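Local coordinates for protein cysteine synthase (Helicobacter pylori, PDB 6AHI) that catalyses the pyridoxal 5'-phosphate-dependent conversion of O-acetyl-L-serine and hydrogen sulfide into L-cysteine and acetate, and also has cystathionine beta-synthase activity, at residues Tyr24-Asn29 with Lys277-Leu282; Lys35-Asn40 with Leu289-Asp294; Thr67-Pro72 with His88-Ile93; Gly208-Gly213 with Glu227-Phe232. All coordinates share one frame; numbering follows the deposited sequence.

Interaction 1: residues Tyr24-Asn29 with Lys277-Leu282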
loop_
_atom_site.group_PDB
_atom_site.type_symbol
_atom_site.label_atom_id
_atom_site.label_comp_id
_atom_site.label_asym_id
_atom_site.label_seq_id
_atom_site.Cartn_x
_atom_site.Cartn_y
_atom_site.Cartn_z
ATOM N N TYR A 24 2.536 10.490 22.030
ATOM C CA TYR A 24 1.230 10.305 22.667
ATOM C C TYR A 24 1.422 10.207 24.179
ATOM O O TYR A 24 2.513 9.900 24.610
ATOM C CB TYR A 24 0.565 9.011 22.169
ATOM C CG TYR A 24 0.099 9.112 20.743
ATOM C CD1 TYR A 24 -1.086 9.769 20.425
ATOM C CD2 TYR A 24 0.877 8.609 19.709
ATOM C CE1 TYR A 24 -1.492 9.903 19.110
ATOM C CE2 TYR A 24 0.489 8.753 18.390
ATOM C CZ TYR A 24 -0.699 9.394 18.096
ATOM O OH TYR A 24 -1.071 9.566 16.796
ATOM N N PRO A 25 0.375 10.420 25.014
ATOM C CA PRO A 25 0.483 10.241 26.476
ATOM C C PRO A 25 0.786 8.808 26.951
ATOM O O PRO A 25 -0.019 8.129 27.513
ATOM C CB PRO A 25 -0.881 10.727 26.996
ATOM C CG PRO A 25 -1.823 10.519 25.798
ATOM C CD PRO A 25 -0.961 10.906 24.601
ATOM N N ILE A 26 2.034 8.393 26.771
ATOM C CA ILE A 26 2.545 7.075 27.146
ATOM C C ILE A 26 3.505 7.319 28.310
ATOM O O ILE A 26 4.277 8.255 28.243
ATOM C CB ILE A 26 3.212 6.467 25.903
ATOM C CG1 ILE A 26 2.173 6.193 24.813
ATOM C CG2 ILE A 26 4.010 5.218 26.222
ATOM C CD1 ILE A 26 2.748 5.967 23.425
ATOM N N PRO A 27 3.463 6.580 29.445
ATOM C CA PRO A 27 4.379 6.870 30.551
ATOM C C PRO A 27 5.850 6.912 30.132
ATOM O O PRO A 27 6.241 6.308 29.157
ATOM C CB PRO A 27 4.126 5.734 31.554
ATOM C CG PRO A 27 2.678 5.323 31.267
ATOM C CD PRO A 27 2.531 5.497 29.764
ATOM N N LEU A 28 6.634 7.647 30.916
ATOM C CA LEU A 28 8.066 7.697 30.826
ATOM C C LEU A 28 8.641 6.276 30.703
ATOM O O LEU A 28 8.258 5.384 31.463
ATOM C CB LEU A 28 8.601 8.411 32.074
ATOM C CG LEU A 28 10.104 8.703 32.037
ATOM C CD1 LEU A 28 10.461 9.592 30.850
ATOM C CD2 LEU A 28 10.566 9.350 33.336
ATOM N N ASN A 29 9.474 6.081 29.675
ATOM C CA ASN A 29 10.261 4.878 29.400
ATOM C C ASN A 29 9.389 3.731 28.889
ATOM O O ASN A 29 9.904 2.654 28.643
ATOM C CB ASN A 29 11.046 4.423 30.629
ATOM C CG ASN A 29 12.119 5.424 31.008
ATOM O OD1 ASN A 29 12.707 6.034 30.121
ATOM N ND2 ASN A 29 12.341 5.602 32.299
ATOM N N LYS A 277 -4.530 3.030 26.191
ATOM C CA LYS A 277 -5.168 2.789 27.491
ATOM C C LYS A 277 -4.405 1.755 28.313
ATOM O O LYS A 277 -4.162 1.961 29.530
ATOM C CB LYS A 277 -6.631 2.383 27.290
ATOM C CG LYS A 277 -7.502 3.539 26.815
ATOM C CD LYS A 277 -8.947 3.153 26.627
ATOM C CE LYS A 277 -9.682 4.211 25.862
ATOM N NZ LYS A 277 -11.107 3.845 25.719
ATOM N N GLU A 278 -3.944 0.690 27.658
ATOM C CA GLU A 278 -3.157 -0.311 28.332
ATOM C C GLU A 278 -1.811 0.297 28.797
ATOM O O GLU A 278 -1.422 0.092 29.961
ATOM C CB GLU A 278 -3.039 -1.562 27.460
ATOM C CG GLU A 278 -2.088 -2.628 27.999
ATOM C CD GLU A 278 -2.561 -3.478 29.178
ATOM O OE1 GLU A 278 -3.566 -3.119 29.816
ATOM O OE2 GLU A 278 -1.882 -4.492 29.487
ATOM N N ALA A 279 -1.091 1.008 27.924
ATOM C CA ALA A 279 0.207 1.602 28.328
ATOM C C ALA A 279 0.011 2.533 29.537
ATOM O O ALA A 279 0.833 2.541 30.456
ATOM C CB ALA A 279 0.863 2.358 27.199
ATOM N N GLN A 280 -1.112 3.268 29.547
ATOM C CA GLN A 280 -1.363 4.267 30.572
ATOM C C GLN A 280 -1.642 3.614 31.927
ATOM O O GLN A 280 -1.475 4.286 32.930
ATOM C CB GLN A 280 -2.499 5.202 30.153
ATOM C CG GLN A 280 -2.024 6.266 29.171
ATOM C CD GLN A 280 -3.158 7.052 28.561
ATOM O OE1 GLN A 280 -4.325 6.743 28.765
ATOM N NE2 GLN A 280 -2.817 8.105 27.831
ATOM N N ARG A 281 -2.059 2.341 31.962
ATOM C CA ARG A 281 -2.383 1.680 33.215
ATOM C C ARG A 281 -1.195 0.840 33.708
ATOM O O ARG A 281 -1.272 0.295 34.775
ATOM C CB ARG A 281 -3.659 0.831 33.103
ATOM C CG ARG A 281 -3.525 -0.478 32.328
ATOM C CD ARG A 281 -4.730 -1.407 32.387
ATOM N NE ARG A 281 -5.955 -0.803 31.874
ATOM C CZ ARG A 281 -6.453 -0.948 30.641
ATOM N NH1 ARG A 281 -5.971 -1.855 29.801
ATOM N NH2 ARG A 281 -7.448 -0.175 30.254
ATOM N N LEU A 282 -0.098 0.753 32.953
ATOM C CA LEU A 282 1.044 -0.105 33.338
ATOM C C LEU A 282 2.191 0.740 33.887
ATOM O O LEU A 282 2.281 1.930 33.578
ATOM C CB LEU A 282 1.490 -0.895 32.109
ATOM C CG LEU A 282 0.531 -1.967 31.603
ATOM C CD1 LEU A 282 1.050 -2.536 30.293
ATOM C CD2 LEU A 282 0.341 -3.081 32.622
#
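Pro25 meets Gln280 through both its carbonyl and its ring. The carbonyl O of Pro25 accepts a hydrogen bond from Gln280 NE2 at 2.8 Å, with an N-H...O angle of 161°; the donor lies in the carbonyl plane, on a lone pair, and the oxygen in turn lies in the amide plane of Gln280. With CG beside its own backbone N (chi1 -79°) and the chain extended beyond it, the glutamine carries its amide from the last part of helix 266-281 to the proline, where NE2 also sits 3.3 Å from Pro25 CG. Pro25 is the centre of an inverse gamma turn. Ile26, next along, is buried and contributes a loose apolar contact, its CG2 lying 4.4 Å from Ala279 CB. Pro27 then brings its ring to Ala279 and Leu282: CG approaches Ala279 O at 3.4 Å and Leu282 O at 4.1 Å, while CD lies 3.5 Å from Ala279 O and more loosely near Ala279 CB. The loop between strands 16-19 and 31-36 thus lies against helix 266-281. Leu276 of this helix also touches Ile26, Tyr24 packs on helix 246-260, and Glu278 and Leu282 of segment 277-282 pack on strand 200-206.

Interaction 2: residues Lys35-Asn40 with Leu289-Asp294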
loop_
_atom_site.group_PDB
_atom_site.type_symbol
_atom_site.label_atom_id
_atom_site.label_comp_id
_atom_site.label_asym_id
_atom_site.label_seq_id
_atom_site.Cartn_x
_atom_site.Cartn_y
_atom_site.Cartn_z
ATOM N N LYS A 35 3.013 -3.496 14.958
ATOM C CA LYS A 35 3.387 -4.261 13.810
ATOM C C LYS A 35 2.547 -3.802 12.616
ATOM O O LYS A 35 1.328 -3.837 12.679
ATOM C CB LYS A 35 3.230 -5.732 14.179
ATOM C CG LYS A 35 3.690 -6.684 13.108
ATOM C CD LYS A 35 5.155 -6.723 12.943
ATOM C CE LYS A 35 5.578 -8.028 12.310
ATOM N NZ LYS A 35 6.898 -7.898 11.680
ATOM N N LEU A 36 3.220 -3.340 11.552
ATOM C CA LEU A 36 2.588 -2.680 10.424
ATOM C C LEU A 36 2.225 -3.693 9.316
ATOM O O LEU A 36 2.828 -3.684 8.227
ATOM C CB LEU A 36 3.532 -1.602 9.880
ATOM C CG LEU A 36 3.957 -0.536 10.886
ATOM C CD1 LEU A 36 4.714 0.573 10.173
ATOM C CD2 LEU A 36 2.738 -0.002 11.628
ATOM N N GLU A 37 1.158 -4.440 9.562
ATOM C CA GLU A 37 0.704 -5.505 8.691
ATOM C C GLU A 37 -0.019 -4.957 7.468
ATOM O O GLU A 37 -0.211 -5.670 6.516
ATOM C CB GLU A 37 -0.185 -6.439 9.488
ATOM C CG GLU A 37 0.641 -7.265 10.446
ATOM C CD GLU A 37 1.634 -8.164 9.723
ATOM O OE1 GLU A 37 1.179 -8.978 8.859
ATOM O OE2 GLU A 37 2.876 -8.030 9.962
ATOM N N HIS A 38 -0.373 -3.676 7.502
ATOM C CA HIS A 38 -0.989 -3.014 6.361
ATOM C C HIS A 38 0.001 -2.884 5.195
ATOM O O HIS A 38 -0.456 -2.633 4.058
ATOM C CB HIS A 38 -1.589 -1.669 6.777
ATOM C CG HIS A 38 -0.598 -0.586 7.072
ATOM N ND1 HIS A 38 0.311 -0.669 8.111
ATOM C CD2 HIS A 38 -0.401 0.609 6.481
ATOM C CE1 HIS A 38 1.029 0.442 8.134
ATOM N NE2 HIS A 38 0.598 1.249 7.153
ATOM N N LEU A 39 1.314 -3.037 5.457
ATOM C CA LEU A 39 2.295 -2.895 4.416
ATOM C C LEU A 39 2.545 -4.225 3.691
ATOM O O LEU A 39 3.353 -4.261 2.799
ATOM C CB LEU A 39 3.591 -2.315 4.986
ATOM C CG LEU A 39 3.424 -0.960 5.678
ATOM C CD1 LEU A 39 4.723 -0.473 6.297
ATOM C CD2 LEU A 39 2.896 0.080 4.709
ATOM N N ASN A 40 1.812 -5.293 4.030
ATOM C CA ASN A 40 1.799 -6.499 3.201
ATOM C C ASN A 40 1.292 -6.162 1.793
ATOM O O ASN A 40 0.509 -5.232 1.601
ATOM C CB ASN A 40 0.910 -7.579 3.816
ATOM C CG ASN A 40 1.601 -8.281 4.966
ATOM O OD1 ASN A 40 2.630 -8.913 4.768
ATOM N ND2 ASN A 40 1.036 -8.189 6.161
ATOM N N LEU A 289 2.707 -4.319 22.754
ATOM C CA LEU A 289 2.682 -4.669 21.342
ATOM C C LEU A 289 1.242 -4.611 20.831
ATOM O O LEU A 289 0.335 -5.158 21.504
ATOM C CB LEU A 289 3.224 -6.080 21.178
ATOM C CG LEU A 289 3.018 -6.753 19.826
ATOM C CD1 LEU A 289 3.785 -6.061 18.707
ATOM C CD2 LEU A 289 3.416 -8.209 19.932
ATOM N N THR A 290 1.048 -4.018 19.650
ATOM C CA THR A 290 -0.246 -4.102 18.939
ATOM C C THR A 290 0.008 -4.416 17.449
ATOM O O THR A 290 1.116 -4.469 16.987
ATOM C CB THR A 290 -1.099 -2.857 19.227
ATOM O OG1 THR A 290 -2.443 -3.043 18.760
ATOM C CG2 THR A 290 -0.534 -1.620 18.574
ATOM N N ILE A 291 -1.078 -4.618 16.705
ATOM C CA ILE A 291 -1.048 -4.921 15.300
ATOM C C ILE A 291 -1.981 -3.933 14.609
ATOM O O ILE A 291 -3.128 -3.769 15.054
ATOM C CB ILE A 291 -1.485 -6.378 15.025
ATOM C CG1 ILE A 291 -0.526 -7.381 15.670
ATOM C CG2 ILE A 291 -1.621 -6.638 13.528
ATOM C CD1 ILE A 291 -1.193 -8.679 15.941
ATOM N N PHE A 292 -1.497 -3.329 13.526
ATOM C CA PHE A 292 -2.295 -2.518 12.625
ATOM C C PHE A 292 -2.684 -3.364 11.422
ATOM O O PHE A 292 -1.857 -3.590 10.546
ATOM C CB PHE A 292 -1.522 -1.272 12.182
ATOM C CG PHE A 292 -1.291 -0.246 13.257
ATOM C CD1 PHE A 292 -1.835 -0.394 14.516
ATOM C CD2 PHE A 292 -0.527 0.883 13.003
ATOM C CE1 PHE A 292 -1.641 0.560 15.495
ATOM C CE2 PHE A 292 -0.310 1.832 13.990
ATOM C CZ PHE A 292 -0.881 1.684 15.232
ATOM N N PRO A 293 -3.930 -3.873 11.346
ATOM C CA PRO A 293 -4.267 -4.889 10.347
ATOM C C PRO A 293 -4.294 -4.504 8.857
ATOM O O PRO A 293 -3.889 -5.316 8.053
ATOM C CB PRO A 293 -5.643 -5.403 10.806
ATOM C CG PRO A 293 -5.701 -5.070 12.266
ATOM C CD PRO A 293 -4.988 -3.737 12.353
ATOM N N ASP A 294 -4.752 -3.306 8.482
ATOM C CA ASP A 294 -4.962 -3.030 7.058
ATOM C C ASP A 294 -4.831 -1.537 6.746
ATOM O O ASP A 294 -4.775 -0.716 7.635
ATOM C CB ASP A 294 -6.282 -3.652 6.590
ATOM C CG ASP A 294 -7.555 -2.844 6.772
ATOM O OD1 ASP A 294 -7.594 -1.970 7.671
ATOM O OD2 ASP A 294 -8.554 -3.168 6.044
#
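Lys35 and Ile291 form a parallel beta bridge in which both backbone polar groups of Lys35 are used. Lys35 N donates to Thr290 O at 2.9 Å, and Lys35 O accepts from Phe292 N at 3.0 Å. One residue on, Leu36 is the centre of an inverse gamma turn and the pairing weakens: Glu37 N makes only a weak bond to Phe292 O, at 3.3 Å and 127°. Side chains fill in around this ladder. Leu36 and Phe292 run next to each other in the same direction, with Leu36 CD2 3.7 Å from Phe292 CD2, while the Glu37 side chain crosses that of Ile291, with Glu37 CG 3.9 Å from Ile291 CG2. His38 brings its CB to 3.2 Å from Asp294 C; its ND1 is buried without a partner in the model. Glu37 O accepts from both Asn40 N and Asn40 ND2. The same ND2 also reaches Glu37 OE1 at 2.8 Å, coming from above the carboxylate plane, and that carboxylate has further partners in Arg48 and Thr14. Lys35 NZ is held by Glu163 and Glu167, Thr290 OG1 by Val176 O, and Asp294 OD2 by Tyr299 and by Asn76, a probable pyridoxal 5'-phosphate ligand. Regular backbone bonding therefore joins strands 31-36 and 287-292 in the buried sheet; the side-chain polar groups, by contrast, are satisfied mostly from outside the two segments. Asp294, as second shell, would help to position Asn76 beside the cofactor.

Interaction 3: residues Thr67-Pro72 with His88-Ile93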
loop_
_atom_site.group_PDB
_atom_site.type_symbol
_atom_site.label_atom_id
_atom_site.label_comp_id
_atom_site.label_asym_id
_atom_site.label_seq_id
_atom_site.Cartn_x
_atom_site.Cartn_y
_atom_site.Cartn_z
ATOM N N THR A 67 -7.952 -27.860 -7.346
ATOM C CA THR A 67 -8.858 -27.469 -6.267
ATOM C C THR A 67 -9.375 -26.048 -6.540
ATOM O O THR A 67 -8.602 -25.168 -6.970
ATOM C CB THR A 67 -8.116 -27.486 -4.927
ATOM O OG1 THR A 67 -7.711 -28.825 -4.671
ATOM C CG2 THR A 67 -8.950 -26.983 -3.770
ATOM N N THR A 68 -10.663 -25.818 -6.263
ATOM C CA THR A 68 -11.220 -24.471 -6.198
ATOM C C THR A 68 -11.360 -24.062 -4.727
ATOM O O THR A 68 -12.005 -24.791 -3.943
ATOM C CB THR A 68 -12.599 -24.357 -6.852
ATOM O OG1 THR A 68 -12.498 -24.652 -8.239
ATOM C CG2 THR A 68 -13.185 -22.972 -6.715
ATOM N N ILE A 69 -10.796 -22.900 -4.377
ATOM C CA ILE A 69 -10.946 -22.326 -3.036
ATOM C C ILE A 69 -12.254 -21.537 -2.983
ATOM O O ILE A 69 -12.450 -20.654 -3.824
ATOM C CB ILE A 69 -9.791 -21.375 -2.669
ATOM C CG1 ILE A 69 -8.404 -21.987 -2.891
ATOM C CG2 ILE A 69 -9.981 -20.883 -1.238
ATOM C CD1 ILE A 69 -8.249 -23.353 -2.277
ATOM N N ILE A 70 -13.091 -21.829 -1.974
ATOM C CA ILE A 70 -14.317 -21.087 -1.686
ATOM C C ILE A 70 -14.243 -20.542 -0.252
ATOM O O ILE A 70 -13.971 -21.295 0.654
ATOM C CB ILE A 70 -15.543 -22.000 -1.851
ATOM C CG1 ILE A 70 -15.490 -22.822 -3.145
ATOM C CG2 ILE A 70 -16.830 -21.196 -1.736
ATOM C CD1 ILE A 70 -16.678 -23.706 -3.357
ATOM N N GLU A 71 -14.548 -19.256 -0.048
ATOM C CA GLU A 71 -14.573 -18.668 1.297
ATOM C C GLU A 71 -15.604 -17.543 1.369
ATOM O O GLU A 71 -15.646 -16.688 0.491
ATOM C CB GLU A 71 -13.175 -18.179 1.682
ATOM C CG GLU A 71 -13.039 -17.696 3.115
ATOM C CD GLU A 71 -13.298 -18.704 4.229
ATOM O OE1 GLU A 71 -13.860 -19.810 3.945
ATOM O OE2 GLU A 71 -12.947 -18.376 5.401
ATOM N N PRO A 72 -16.468 -17.489 2.420
ATOM C CA PRO A 72 -17.220 -16.271 2.733
ATOM C C PRO A 72 -16.288 -15.249 3.403
ATOM O O PRO A 72 -15.484 -15.621 4.246
ATOM C CB PRO A 72 -18.301 -16.778 3.701
ATOM C CG PRO A 72 -17.587 -17.887 4.444
ATOM C CD PRO A 72 -16.751 -18.573 3.375
ATOM N N HIS A 88 0.119 -20.589 -7.817
ATOM C CA HIS A 88 -0.189 -21.993 -8.153
ATOM C C HIS A 88 -1.395 -22.093 -9.092
ATOM O O HIS A 88 -1.918 -23.179 -9.269
ATOM C CB HIS A 88 -0.406 -22.843 -6.892
ATOM C CG HIS A 88 0.594 -22.590 -5.811
ATOM N ND1 HIS A 88 0.387 -21.634 -4.827
ATOM C CD2 HIS A 88 1.821 -23.112 -5.584
ATOM C CE1 HIS A 88 1.430 -21.601 -4.011
ATOM N NE2 HIS A 88 2.331 -22.495 -4.466
ATOM N N HIS A 89 -1.813 -20.974 -9.693
ATOM C CA HIS A 89 -2.885 -20.924 -10.693
ATOM C C HIS A 89 -4.189 -21.538 -10.142
ATOM O O HIS A 89 -4.919 -22.159 -10.882
ATOM C CB HIS A 89 -2.441 -21.618 -12.002
ATOM C CG HIS A 89 -1.298 -20.965 -12.711
ATOM N ND1 HIS A 89 -1.483 -20.118 -13.778
ATOM C CD2 HIS A 89 0.041 -21.029 -12.521
ATOM C CE1 HIS A 89 -0.312 -19.661 -14.202
ATOM N NE2 HIS A 89 0.639 -20.205 -13.442
ATOM N N LEU A 90 -4.488 -21.356 -8.853
ATOM C CA LEU A 90 -5.732 -21.868 -8.267
ATOM C C LEU A 90 -6.881 -20.889 -8.545
ATOM O O LEU A 90 -6.745 -19.687 -8.361
ATOM C CB LEU A 90 -5.564 -22.035 -6.755
ATOM C CG LEU A 90 -4.534 -23.058 -6.288
ATOM C CD1 LEU A 90 -4.487 -23.113 -4.760
ATOM C CD2 LEU A 90 -4.831 -24.429 -6.868
ATOM N N LYS A 91 -8.052 -21.431 -8.883
ATOM C CA LYS A 91 -9.307 -20.649 -8.938
ATOM C C LYS A 91 -9.859 -20.439 -7.516
ATOM O O LYS A 91 -9.725 -21.299 -6.638
ATOM C CB LYS A 91 -10.352 -21.338 -9.828
ATOM C CG LYS A 91 -10.053 -21.317 -11.320
ATOM C CD LYS A 91 -9.838 -19.922 -11.877
ATOM C CE LYS A 91 -9.646 -19.931 -13.372
ATOM N NZ LYS A 91 -9.211 -18.615 -13.884
ATOM N N THR A 92 -10.508 -19.284 -7.327
ATOM C CA THR A 92 -11.086 -18.859 -6.054
ATOM C C THR A 92 -12.512 -18.329 -6.279
ATOM O O THR A 92 -12.788 -17.686 -7.284
ATOM C CB THR A 92 -10.228 -17.779 -5.382
ATOM O OG1 THR A 92 -10.123 -16.669 -6.279
ATOM C CG2 THR A 92 -8.842 -18.264 -5.022
ATOM N N ILE A 93 -13.398 -18.592 -5.309
ATOM C CA ILE A 93 -14.754 -18.035 -5.274
ATOM C C ILE A 93 -14.958 -17.404 -3.893
ATOM O O ILE A 93 -14.743 -18.062 -2.885
ATOM C CB ILE A 93 -15.828 -19.114 -5.577
ATOM C CG1 ILE A 93 -15.583 -19.835 -6.901
ATOM C CG2 ILE A 93 -17.211 -18.500 -5.551
ATOM C CD1 ILE A 93 -16.249 -21.188 -6.999
HETATM O O HOH W 1 -8.212 -24.236 -9.281
#
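Ile93 and Thr68 meet on the face of the sheet that also carries Ile70. From Ile93 CB, which lies 4.1 Å from Ile69 O, the chain rises through CG1, 4.0 Å from Thr68 CG2, to CD1, which closes to 3.6 Å from the same methyl. CG1 stands beside the backbone N (chi1 -55°) and CD1 is roughly anti to CA (chi2 158°); the two side chains cross, and Ile93 CD1 also comes within 4.3 Å of Ile70 CG1. Thr68 CG2, anti to its own backbone N, is the branch that faces the isoleucine. On the other face Thr92 CG2 rests against Ile69 CB. Between the faces run the backbone bonds of a parallel pair: Ile69 N to Lys91 O, Ile93 N to Ile69 O at 2.7 Å, and Glu71 N to Ile93 O. CA-H...O contacts supplement them, among them Thr92 CA to Ile69 O at 3.2 Å. Before the strands pair, a water bridges them, donating to Thr67 O and accepting from Lys91 N. The two strands belong to one beta-alpha-beta unit, with helix 76-85 as the crossover; that helix touches Leu90, Thr92 and Glu71. Strand 141-142 flanks 68-72 and strand 114-118 flanks 91-97 in this four-stranded parallel sheet, and helix 123-137 packs on Ile70 and Pro72.

Interaction 4: residues Gly208-Gly213 with Glu227-Phe232; sequences GSILNG and EFIPPF
Ile210 presses its side chain against the backbone of Glu227 and Phe228, the closest part of this contact. Its CG1 lies 3.5 Å from Glu227 C and 3.6 Å from Phe228 N, and its CD1 lies 3.8 Å from Phe228 C. CG1 sits between the backbone N and the carbonyl carbon (chi1 55°), the crowded position for this branch, and from there it meets the peptide link between Glu227 and Phe228. The remaining contacts are between apolar side chains. Leu211 CD2 touches Ile229 CD1 at 3.8 Å as the two side chains cross, and lies 4.2 Å from the ring carbon Pro230 CD; Ile210 CD1 approaches Ile229 CD1 at 4.1 Å. No hydrogen bond joins the segments directly. On the solvent side, the bonds to CB of Glu227 and Phe228 point away from segment 208-213, and both residues are exposed, as is Ile229. Hydrogen bonds to neighbouring residues hold the first segment: Ser209 OG bonds to Val226 N and to Glu205, whose carboxylate also takes Leu211 N. A type I beta turn from Ile210 to Gly213, closed by Gly213 N to Ile210 O at 2.8 Å, presents Ile210 and Leu211 together. The contact is apolar packing between two irregular segments of the long surface loop between strands 200-206 and 240-244, with Pro230 near Gly182 of the glycine-rich segment that probably binds pyridoxal 5'-phosphate.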
loop_
_atom_site.group_PDB
_atom_site.type_symbol
_atom_site.label_atom_id
_atom_site.label_comp_id
_atom_site.label_asym_id
_atom_site.label_seq_id
_atom_site.Cartn_x
_atom_site.Cartn_y
_atom_site.Cartn_z
ATOM N N GLY A 208 -20.850 -2.163 20.495
ATOM C CA GLY A 208 -21.820 -3.003 19.820
ATOM C C GLY A 208 -21.334 -4.425 19.599
ATOM O O GLY A 208 -22.053 -5.242 19.014
ATOM N N SER A 209 -20.114 -4.728 20.062
ATOM C CA SER A 209 -19.605 -6.093 20.187
ATOM C C SER A 209 -19.897 -6.578 21.622
ATOM O O SER A 209 -20.093 -5.755 22.503
ATOM C CB SER A 209 -18.119 -6.088 19.841
ATOM O OG SER A 209 -17.572 -7.389 19.749
ATOM N N ILE A 210 -19.862 -7.887 21.886
ATOM C CA ILE A 210 -20.449 -8.437 23.160
ATOM C C ILE A 210 -19.404 -8.893 24.201
ATOM O O ILE A 210 -19.790 -9.333 25.266
ATOM C CB ILE A 210 -21.442 -9.583 22.846
ATOM C CG1 ILE A 210 -20.808 -10.691 21.990
ATOM C CG2 ILE A 210 -22.708 -9.023 22.220
ATOM C CD1 ILE A 210 -19.714 -11.470 22.687
ATOM N N LEU A 211 -18.094 -8.778 23.932
ATOM C CA LEU A 211 -17.087 -9.486 24.774
ATOM C C LEU A 211 -17.069 -8.936 26.208
ATOM O O LEU A 211 -16.814 -9.696 27.145
ATOM C CB LEU A 211 -15.705 -9.415 24.114
ATOM C CG LEU A 211 -15.529 -10.301 22.870
ATOM C CD1 LEU A 211 -14.234 -9.997 22.131
ATOM C CD2 LEU A 211 -15.587 -11.772 23.228
ATOM N N ASN A 212 -17.367 -7.642 26.395
ATOM C CA ASN A 212 -17.488 -7.042 27.751
ATOM C C ASN A 212 -18.941 -7.031 28.241
ATOM O O ASN A 212 -19.269 -6.273 29.155
ATOM C CB ASN A 212 -16.901 -5.629 27.815
ATOM C CG ASN A 212 -15.429 -5.657 28.152
ATOM O OD1 ASN A 212 -15.011 -6.537 28.895
ATOM N ND2 ASN A 212 -14.650 -4.716 27.617
ATOM N N GLY A 213 -19.812 -7.858 27.642
ATOM C CA GLY A 213 -21.176 -8.051 28.163
ATOM C C GLY A 213 -22.165 -7.030 27.623
ATOM O O GLY A 213 -23.330 -7.129 27.893
ATOM N N GLU A 227 -20.434 -10.828 17.549
ATOM C CA GLU A 227 -21.816 -10.921 18.050
ATOM C C GLU A 227 -21.981 -12.139 18.975
ATOM O O GLU A 227 -23.079 -12.349 19.512
ATOM C CB GLU A 227 -22.798 -10.981 16.880
ATOM C CG GLU A 227 -22.625 -9.830 15.902
ATOM C CD GLU A 227 -23.724 -9.664 14.861
ATOM O OE1 GLU A 227 -24.916 -9.661 15.251
ATOM O OE2 GLU A 227 -23.386 -9.532 13.655
ATOM N N PHE A 228 -20.902 -12.913 19.162
ATOM C CA PHE A 228 -20.812 -14.114 19.980
ATOM C C PHE A 228 -19.335 -14.413 20.280
ATOM O O PHE A 228 -18.438 -13.852 19.641
ATOM C CB PHE A 228 -21.469 -15.310 19.263
ATOM C CG PHE A 228 -20.984 -15.563 17.853
ATOM C CD1 PHE A 228 -19.707 -16.052 17.616
ATOM C CD2 PHE A 228 -21.819 -15.350 16.770
ATOM C CE1 PHE A 228 -19.272 -16.305 16.326
ATOM C CE2 PHE A 228 -21.374 -15.589 15.476
ATOM C CZ PHE A 228 -20.100 -16.059 15.257
ATOM N N ILE A 229 -19.092 -15.330 21.223
ATOM C CA ILE A 229 -17.716 -15.728 21.639
ATOM C C ILE A 229 -17.057 -16.506 20.500
ATOM O O ILE A 229 -17.608 -17.491 20.028
ATOM C CB ILE A 229 -17.727 -16.577 22.932
ATOM C CG1 ILE A 229 -18.419 -15.890 24.115
ATOM C CG2 ILE A 229 -16.305 -17.000 23.277
ATOM C CD1 ILE A 229 -17.823 -14.544 24.525
ATOM N N PRO A 230 -15.877 -16.076 19.997
ATOM C CA PRO A 230 -15.059 -16.900 19.099
ATOM C C PRO A 230 -14.674 -18.232 19.728
ATOM O O PRO A 230 -14.436 -18.303 20.932
ATOM C CB PRO A 230 -13.784 -16.069 18.887
ATOM C CG PRO A 230 -14.257 -14.662 19.123
ATOM C CD PRO A 230 -15.261 -14.766 20.258
ATOM N N PRO A 231 -14.587 -19.330 18.945
ATOM C CA PRO A 231 -14.203 -20.633 19.488
ATOM C C PRO A 231 -12.685 -20.817 19.698
ATOM O O PRO A 231 -12.228 -21.925 19.942
ATOM C CB PRO A 231 -14.757 -21.575 18.399
ATOM C CG PRO A 231 -14.533 -20.814 17.118
ATOM C CD PRO A 231 -14.860 -19.386 17.498
ATOM N N PHE A 232 -11.901 -19.744 19.631
ATOM C CA PHE A 232 -10.419 -19.901 19.601
ATOM C C PHE A 232 -9.774 -19.609 20.955
ATOM O O PHE A 232 -8.581 -19.789 21.084
ATOM C CB PHE A 232 -9.775 -19.007 18.538
ATOM C CG PHE A 232 -10.209 -19.329 17.133
ATOM C CD1 PHE A 232 -10.151 -20.629 16.654
ATOM C CD2 PHE A 232 -10.704 -18.337 16.297
ATOM C CE1 PHE A 232 -10.564 -20.923 15.361
ATOM C CE2 PHE A 232 -11.114 -18.630 15.004
ATOM C CZ PHE A 232 -11.039 -19.926 14.536
#

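Overall arrangement
Interactions 2 and 3 are buried pairings of parallel strands, but in different sheets: the first in the mixed six-stranded sheet, the second in the four-stranded one, with centres about 25 Å apart. Interaction 2 joins distant parts of the chain, interaction 3 neighbours in a single crossover unit. Interaction 1, partly buried, sets a loop against a helix through one glutamine bond and proline packing; interaction 4, at the surface, pairs two irregular segments by apolar packing alone. Helix 266-281 and strand 287-292 follow each other, linking interactions 1 and 2, while interactions 1 and 3 stand on opposite sides of the chain's centre. Backbone hydrogen bonds carry interactions 2 and 3; none is made between the backbones in interactions 1 and 4.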